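Local coordinates for protein L-amino acid deaminase (Proteus vulgaris, PDB 5I39) that binds FAD and, as a membrane-associated L-amino acid deaminase of the FAD-dependent oxidoreductase family, probably oxidatively deaminates L-amino acids, at residues Ile84-Pro89 and Gly176-Ser181; Lys136-Arg141 and Ile149-Arg154. All blocks are in the same frame, centred on the assembly; numbering follows the deposited sequence. Where two conformers were deposited one is given.

Interaction 1 (Ile84-Pro89 and Gly176-Ser181); sequences ISYKMP and GFEEDS
A type II beta turn from S85 to M88, in the loop that follows strand 82-83, is held against the end of strand 175-178 by the carboxylate of E178. The reach comes from an extended side chain: CG is anti to the backbone N (chi1 -180°), and the chain stays extended beyond it. E178 OE2 accepts the S85 N-H through its syn lone pair at 2.9 Å, with an N-H...O angle of 163°. The same oxygen lies 3.2 Å from I84 CA and forms a salt bridge to K100 of helix 90-103, so a loop amide and a lysine grip one buried oxygen; the lysine would be expected to stabilise the charged carboxylate. K100 also pairs with D180, in the type I turn E178-S181 that ends the strand. The other oxygen, OE1, lies 3.2 Å from Y86 CB and takes a weak hydrogen bond from a water, which is also hydrogen-bonded to S85 OG at 2.8 Å and sits at the edge of the Y86 ring in its plane. The Y86 and E178 side chains run past each other in opposite directions, their planes 40° apart. At the far end of the tyrosine, Y86 OH lies 3.3 Å from G176 CA. At the other end of the contact, I84 CG2 meets S181 CB at 4.2 Å. The I84 side chain is about 7 Å from FAD, and it touches W375. Strand 175-178 lies between strands 117-123 and 153-156, both of which Y86 touches as well, while helix 90-103 packs on S85 through F93, H96 and K100.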
loop_
_atom_site.group_PDB
_atom_site.type_symbol
_atom_site.label_atom_id
_atom_site.label_comp_id
_atom_site.label_asym_id
_atom_site.label_seq_id
_atom_site.Cartn_x
_atom_site.Cartn_y
_atom_site.Cartn_z
ATOM N N ILE A 84 0.179 -2.855 -8.714
ATOM C CA ILE A 84 0.666 -2.776 -10.089
ATOM C C ILE A 84 2.171 -2.590 -10.134
ATOM O O ILE A 84 2.763 -1.991 -9.232
ATOM C CB ILE A 84 -0.046 -1.655 -10.906
ATOM C CG1 ILE A 84 0.386 -0.241 -10.476
ATOM C CG2 ILE A 84 -1.556 -1.823 -10.814
ATOM C CD1 ILE A 84 -0.162 0.867 -11.356
ATOM N N SER A 85 2.775 -3.107 -11.202
ATOM C CA SER A 85 4.158 -2.783 -11.555
ATOM C C SER A 85 4.260 -1.838 -12.752
ATOM O O SER A 85 5.368 -1.435 -13.102
ATOM C CB SER A 85 4.941 -4.058 -11.856
ATOM O OG SER A 85 4.425 -4.710 -13.003
ATOM N N TYR A 86 3.125 -1.458 -13.346
ATOM C CA TYR A 86 3.103 -0.679 -14.592
ATOM C C TYR A 86 3.898 0.619 -14.468
ATOM O O TYR A 86 3.670 1.392 -13.541
ATOM C CB TYR A 86 1.657 -0.350 -14.989
ATOM C CG TYR A 86 1.440 -0.072 -16.462
ATOM C CD1 TYR A 86 1.703 -1.051 -17.412
ATOM C CD2 TYR A 86 0.896 1.138 -16.903
ATOM C CE1 TYR A 86 1.480 -0.822 -18.760
ATOM C CE2 TYR A 86 0.668 1.373 -18.251
ATOM C CZ TYR A 86 0.964 0.392 -19.170
ATOM O OH TYR A 86 0.730 0.608 -20.496
ATOM N N LYS A 87 4.825 0.818 -15.412
ATOM C CA LYS A 87 5.706 1.996 -15.489
ATOM C C LYS A 87 6.695 2.150 -14.325
ATOM O O LYS A 87 7.366 3.173 -14.222
ATOM C CB LYS A 87 4.900 3.299 -15.663
ATOM C CG LYS A 87 4.201 3.448 -16.999
ATOM C CD LYS A 87 3.567 4.827 -17.099
ATOM C CE LYS A 87 3.085 5.144 -18.500
ATOM N NZ LYS A 87 2.509 6.511 -18.599
HETATM N N MSE A 88 6.824 1.146 -13.459
HETATM C CA MSE A 88 7.742 1.301 -12.327
HETATM C C MSE A 88 9.163 1.337 -12.841
HETATM O O MSE A 88 9.530 0.542 -13.710
HETATM C CB MSE A 88 7.619 0.197 -11.285
HETATM C CG MSE A 88 6.291 0.227 -10.528
HETATM SE SE MSE A 88 6.061 1.841 -9.437
HETATM C CE MSE A 88 4.257 2.288 -10.082
ATOM N N PRO A 89 9.983 2.246 -12.317
ATOM C CA PRO A 89 11.390 2.272 -12.701
ATOM C C PRO A 89 12.138 1.076 -12.125
ATOM O O PRO A 89 11.609 0.357 -11.268
ATOM C CB PRO A 89 11.891 3.581 -12.090
ATOM C CG PRO A 89 11.050 3.761 -10.883
ATOM C CD PRO A 89 9.692 3.269 -11.294
ATOM N N GLY A 176 -2.218 -0.694 -22.667
ATOM C CA GLY A 176 -1.315 -1.553 -21.917
ATOM C C GLY A 176 -2.108 -2.369 -20.918
ATOM O O GLY A 176 -2.858 -1.816 -20.117
ATOM N N PHE A 177 -1.932 -3.686 -20.968
ATOM C CA PHE A 177 -2.685 -4.631 -20.146
ATOM C C PHE A 177 -1.744 -5.322 -19.179
ATOM O O PHE A 177 -0.930 -6.150 -19.586
ATOM C CB PHE A 177 -3.364 -5.661 -21.056
ATOM C CG PHE A 177 -4.257 -6.664 -20.348
ATOM C CD1 PHE A 177 -5.050 -6.324 -19.245
ATOM C CD2 PHE A 177 -4.357 -7.957 -20.848
ATOM C CE1 PHE A 177 -5.889 -7.263 -18.654
ATOM C CE2 PHE A 177 -5.192 -8.893 -20.260
ATOM C CZ PHE A 177 -5.959 -8.549 -19.161
ATOM N N GLU A 178 -1.834 -4.963 -17.902
ATOM C CA GLU A 178 -1.113 -5.679 -16.858
ATOM C C GLU A 178 -2.064 -6.776 -16.422
ATOM O O GLU A 178 -2.925 -6.569 -15.558
ATOM C CB GLU A 178 -0.735 -4.744 -15.712
ATOM C CG GLU A 178 0.024 -5.431 -14.588
ATOM C CD GLU A 178 0.655 -4.479 -13.594
ATOM O OE1 GLU A 178 0.929 -3.312 -13.936
ATOM O OE2 GLU A 178 0.922 -4.929 -12.453
ATOM N N GLU A 179 -1.943 -7.935 -17.066
ATOM C CA GLU A 179 -2.956 -8.985 -16.931
ATOM C C GLU A 179 -3.093 -9.490 -15.499
ATOM O O GLU A 179 -4.180 -9.870 -15.076
ATOM C CB GLU A 179 -2.682 -10.152 -17.886
ATOM C CG GLU A 179 -3.773 -11.225 -17.815
ATOM C CD GLU A 179 -3.834 -12.156 -19.011
ATOM O OE1 GLU A 179 -2.836 -12.293 -19.734
ATOM O OE2 GLU A 179 -4.897 -12.783 -19.219
ATOM N N ASP A 180 -1.986 -9.492 -14.769
ATOM C CA ASP A 180 -1.972 -9.982 -13.393
ATOM C C ASP A 180 -1.987 -8.870 -12.346
ATOM O O ASP A 180 -1.580 -9.094 -11.210
ATOM C CB ASP A 180 -0.771 -10.905 -13.179
ATOM C CG ASP A 180 0.543 -10.168 -13.197
ATOM O OD1 ASP A 180 0.630 -9.082 -13.825
ATOM O OD2 ASP A 180 1.490 -10.676 -12.570
ATOM N N SER A 181 -2.462 -7.676 -12.699
ATOM C CA SER A 181 -2.578 -6.619 -11.698
ATOM C C SER A 181 -3.455 -7.104 -10.550
ATOM O O SER A 181 -4.413 -7.859 -10.757
ATOM C CB SER A 181 -3.186 -5.350 -12.283
ATOM O OG SER A 181 -4.556 -5.539 -12.589
HETATM O O HOH W 1 3.245 -3.927 -15.406
#

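Interaction 2 (Lys136-Arg141 and Ile149-Arg154)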
loop_
_atom_site.group_PDB
_atom_site.type_symbol
_atom_site.label_atom_id
_atom_site.label_comp_id
_atom_site.label_asym_id
_atom_site.label_seq_id
_atom_site.Cartn_x
_atom_site.Cartn_y
_atom_site.Cartn_z
ATOM N N LYS A 136 8.310 0.911 -24.966
ATOM C CA LYS A 136 9.723 0.787 -24.602
ATOM C C LYS A 136 9.879 0.177 -23.207
ATOM O O LYS A 136 10.734 -0.680 -22.994
ATOM C CB LYS A 136 10.444 2.137 -24.663
ATOM C CG LYS A 136 11.950 2.015 -24.465
ATOM C CD LYS A 136 12.662 3.353 -24.446
ATOM C CE LYS A 136 14.154 3.152 -24.244
ATOM N NZ LYS A 136 14.901 4.436 -24.194
ATOM N N TRP A 137 9.062 0.640 -22.265
ATOM C CA TRP A 137 9.092 0.138 -20.894
ATOM C C TRP A 137 8.846 -1.378 -20.849
ATOM O O TRP A 137 9.588 -2.111 -20.192
ATOM C CB TRP A 137 8.082 0.908 -20.025
ATOM C CG TRP A 137 8.142 0.519 -18.590
ATOM C CD1 TRP A 137 8.955 1.044 -17.630
ATOM C CD2 TRP A 137 7.381 -0.510 -17.956
ATOM N NE1 TRP A 137 8.745 0.407 -16.432
ATOM C CE2 TRP A 137 7.783 -0.552 -16.604
ATOM C CE3 TRP A 137 6.385 -1.390 -18.394
ATOM C CZ2 TRP A 137 7.230 -1.449 -15.687
ATOM C CZ3 TRP A 137 5.836 -2.285 -17.482
ATOM C CH2 TRP A 137 6.265 -2.308 -16.146
ATOM N N ILE A 138 7.835 -1.845 -21.575
ATOM C CA ILE A 138 7.527 -3.281 -21.616
ATOM C C ILE A 138 8.649 -4.068 -22.306
ATOM O O ILE A 138 9.081 -5.106 -21.804
ATOM C CB ILE A 138 6.177 -3.573 -22.303
ATOM C CG1 ILE A 138 5.020 -2.898 -21.546
ATOM C CG2 ILE A 138 5.921 -5.078 -22.345
ATOM C CD1 ILE A 138 3.692 -2.912 -22.275
ATOM N N ASP A 139 9.102 -3.575 -23.457
ATOM C CA ASP A 139 10.192 -4.221 -24.197
ATOM C C ASP A 139 11.422 -4.371 -23.306
ATOM O O ASP A 139 11.944 -5.480 -23.140
ATOM C CB ASP A 139 10.548 -3.433 -25.463
ATOM C CG ASP A 139 11.598 -4.136 -26.327
ATOM O OD1 ASP A 139 11.938 -5.308 -26.058
ATOM O OD2 ASP A 139 12.091 -3.509 -27.285
ATOM N N GLU A 140 11.870 -3.268 -22.719
ATOM C CA GLU A 140 13.060 -3.305 -21.869
ATOM C C GLU A 140 12.917 -4.284 -20.705
ATOM O O GLU A 140 13.841 -5.045 -20.417
ATOM C CB GLU A 140 13.406 -1.901 -21.361
ATOM C CG GLU A 140 13.961 -0.981 -22.440
ATOM C CD GLU A 140 15.250 -1.500 -23.058
ATOM O OE1 GLU A 140 16.131 -1.973 -22.314
ATOM O OE2 GLU A 140 15.377 -1.450 -24.296
ATOM N N ARG A 141 11.761 -4.295 -20.049
ATOM C CA ARG A 141 11.563 -5.230 -18.942
ATOM C C ARG A 141 11.538 -6.688 -19.424
ATOM O O ARG A 141 12.144 -7.557 -18.799
ATOM C CB ARG A 141 10.306 -4.884 -18.138
ATOM C CG ARG A 141 10.082 -5.746 -16.898
ATOM C CD ARG A 141 11.301 -5.869 -15.987
ATOM N NE ARG A 141 11.747 -4.586 -15.442
ATOM C CZ ARG A 141 12.767 -4.435 -14.596
ATOM N NH1 ARG A 141 13.463 -5.488 -14.163
ATOM N NH2 ARG A 141 13.090 -3.219 -14.167
ATOM N N ILE A 149 9.631 -15.098 -11.682
ATOM C CA ILE A 149 8.184 -14.863 -11.659
ATOM C C ILE A 149 7.810 -14.298 -13.040
ATOM O O ILE A 149 8.351 -13.259 -13.428
ATOM C CB ILE A 149 7.788 -13.861 -10.555
ATOM C CG1 ILE A 149 8.100 -14.436 -9.168
ATOM C CG2 ILE A 149 6.306 -13.504 -10.638
ATOM C CD1 ILE A 149 8.252 -13.377 -8.098
ATOM N N PRO A 150 6.911 -14.970 -13.793
ATOM C CA PRO A 150 6.611 -14.487 -15.143
ATOM C C PRO A 150 6.020 -13.077 -15.192
ATOM O O PRO A 150 5.190 -12.728 -14.356
ATOM C CB PRO A 150 5.611 -15.524 -15.663
ATOM C CG PRO A 150 5.998 -16.779 -14.958
ATOM C CD PRO A 150 6.356 -16.322 -13.576
ATOM N N PHE A 151 6.459 -12.298 -16.172
ATOM C CA PHE A 151 5.971 -10.950 -16.439
ATOM C C PHE A 151 4.754 -11.084 -17.342
ATOM O O PHE A 151 4.788 -11.842 -18.313
ATOM C CB PHE A 151 7.107 -10.194 -17.133
ATOM C CG PHE A 151 6.859 -8.726 -17.395
ATOM C CD1 PHE A 151 6.340 -7.877 -16.417
ATOM C CD2 PHE A 151 7.248 -8.169 -18.614
ATOM C CE1 PHE A 151 6.169 -6.523 -16.672
ATOM C CE2 PHE A 151 7.083 -6.817 -18.867
ATOM C CZ PHE A 151 6.546 -5.993 -17.895
ATOM N N LYS A 152 3.677 -10.362 -17.020
ATOM C CA LYS A 152 2.381 -10.541 -17.702
ATOM C C LYS A 152 1.757 -9.244 -18.219
ATOM O O LYS A 152 0.541 -9.149 -18.376
ATOM C CB LYS A 152 1.413 -11.305 -16.785
ATOM C CG LYS A 152 1.934 -12.691 -16.414
ATOM C CD LYS A 152 0.848 -13.729 -16.195
ATOM C CE LYS A 152 1.423 -15.145 -16.216
ATOM N NZ LYS A 152 1.201 -15.857 -17.505
ATOM N N THR A 153 2.603 -8.277 -18.554
ATOM C CA THR A 153 2.157 -6.986 -19.064
ATOM C C THR A 153 2.449 -6.896 -20.553
ATOM O O THR A 153 3.556 -7.208 -20.995
ATOM C CB THR A 153 2.848 -5.857 -18.307
ATOM O OG1 THR A 153 2.536 -6.012 -16.923
ATOM C CG2 THR A 153 2.371 -4.497 -18.776
ATOM N N ARG A 154 1.457 -6.455 -21.320
ATOM C CA ARG A 154 1.565 -6.441 -22.772
ATOM C C ARG A 154 0.534 -5.507 -23.380
ATOM O O ARG A 154 -0.482 -5.182 -22.754
ATOM C CB ARG A 154 1.401 -7.861 -23.324
ATOM C CG ARG A 154 0.093 -8.535 -22.951
ATOM C CD ARG A 154 0.101 -10.020 -23.283
ATOM N NE ARG A 154 -1.063 -10.646 -22.664
ATOM C CZ ARG A 154 -2.301 -10.638 -23.159
ATOM N NH1 ARG A 154 -2.571 -10.111 -24.352
ATOM N NH2 ARG A 154 -3.282 -11.200 -22.459
#
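F151, in the segment leading into strand 153-156, packs its ring against R141, W137 and I138 of helix 128-143, a helix-to-strand connection in which the chain turns back on itself and packs through side chains. The CH-pi contact comes from R141, whose CG lies over one face of the F151 ring, 3.8 Å from its centroid and 17° off the normal. CG, anti to the backbone N (chi1 -176°), and CB both touch the ring. Beyond them the chain bends at chi2 and chi3, and the guanidinium has its partners outside the two segments: a salt bridge to D90, a hydrogen bond to V145 O and a cation-pi contact with F93. T153 N lies over the centre of the opposite face, so the phenyl group is sandwiched between the R141 methylene and the backbone N of T153.

The aromatic pair is oblique: the six-membered ring of W137 and the F151 ring have centroids 6.0 Å apart and planes at 64°. W137 CZ3 comes in the plane of the phenylalanine, at its rim, 3.8 Å from F151 CZ. The indole N-H is bonded to the carbonyl of M88.

Aliphatic contacts centre on I138, which crosses both F151 and T153 at about a right angle. Its CG1 and CD1 pack on the T153 methyl, and CD1 also reaches R154 CA at 4.2 Å. The R154 guanidinium forms salt bridges with E160 and E179. The other branch of I138, CG2, meets F151 CE2 at 4.1 Å and rests 3.5 Å from T153 O.

Interaction 2 is nested within the chain loop closed by interaction 1: 84-89 comes first, then 136-141, 149-154 and finally 176-181. Their centres lie 8 Å apart, on the same side of the molecule's centre. Strands 153-156 and 175-178 are antiparallel neighbours in the large mixed sheet, joined where F177 N lies 2.7 Å from R154 O, a probable hydrogen bond. W137 makes a second connection, its NE1 2.8 Å from M88 O and its ring packed against S85 and K87. Helix 128-143, the paired strands and the loop after strand 82-83 are thus joined by direct contacts, with interaction 1 nearer FAD and interaction 2 at the surface.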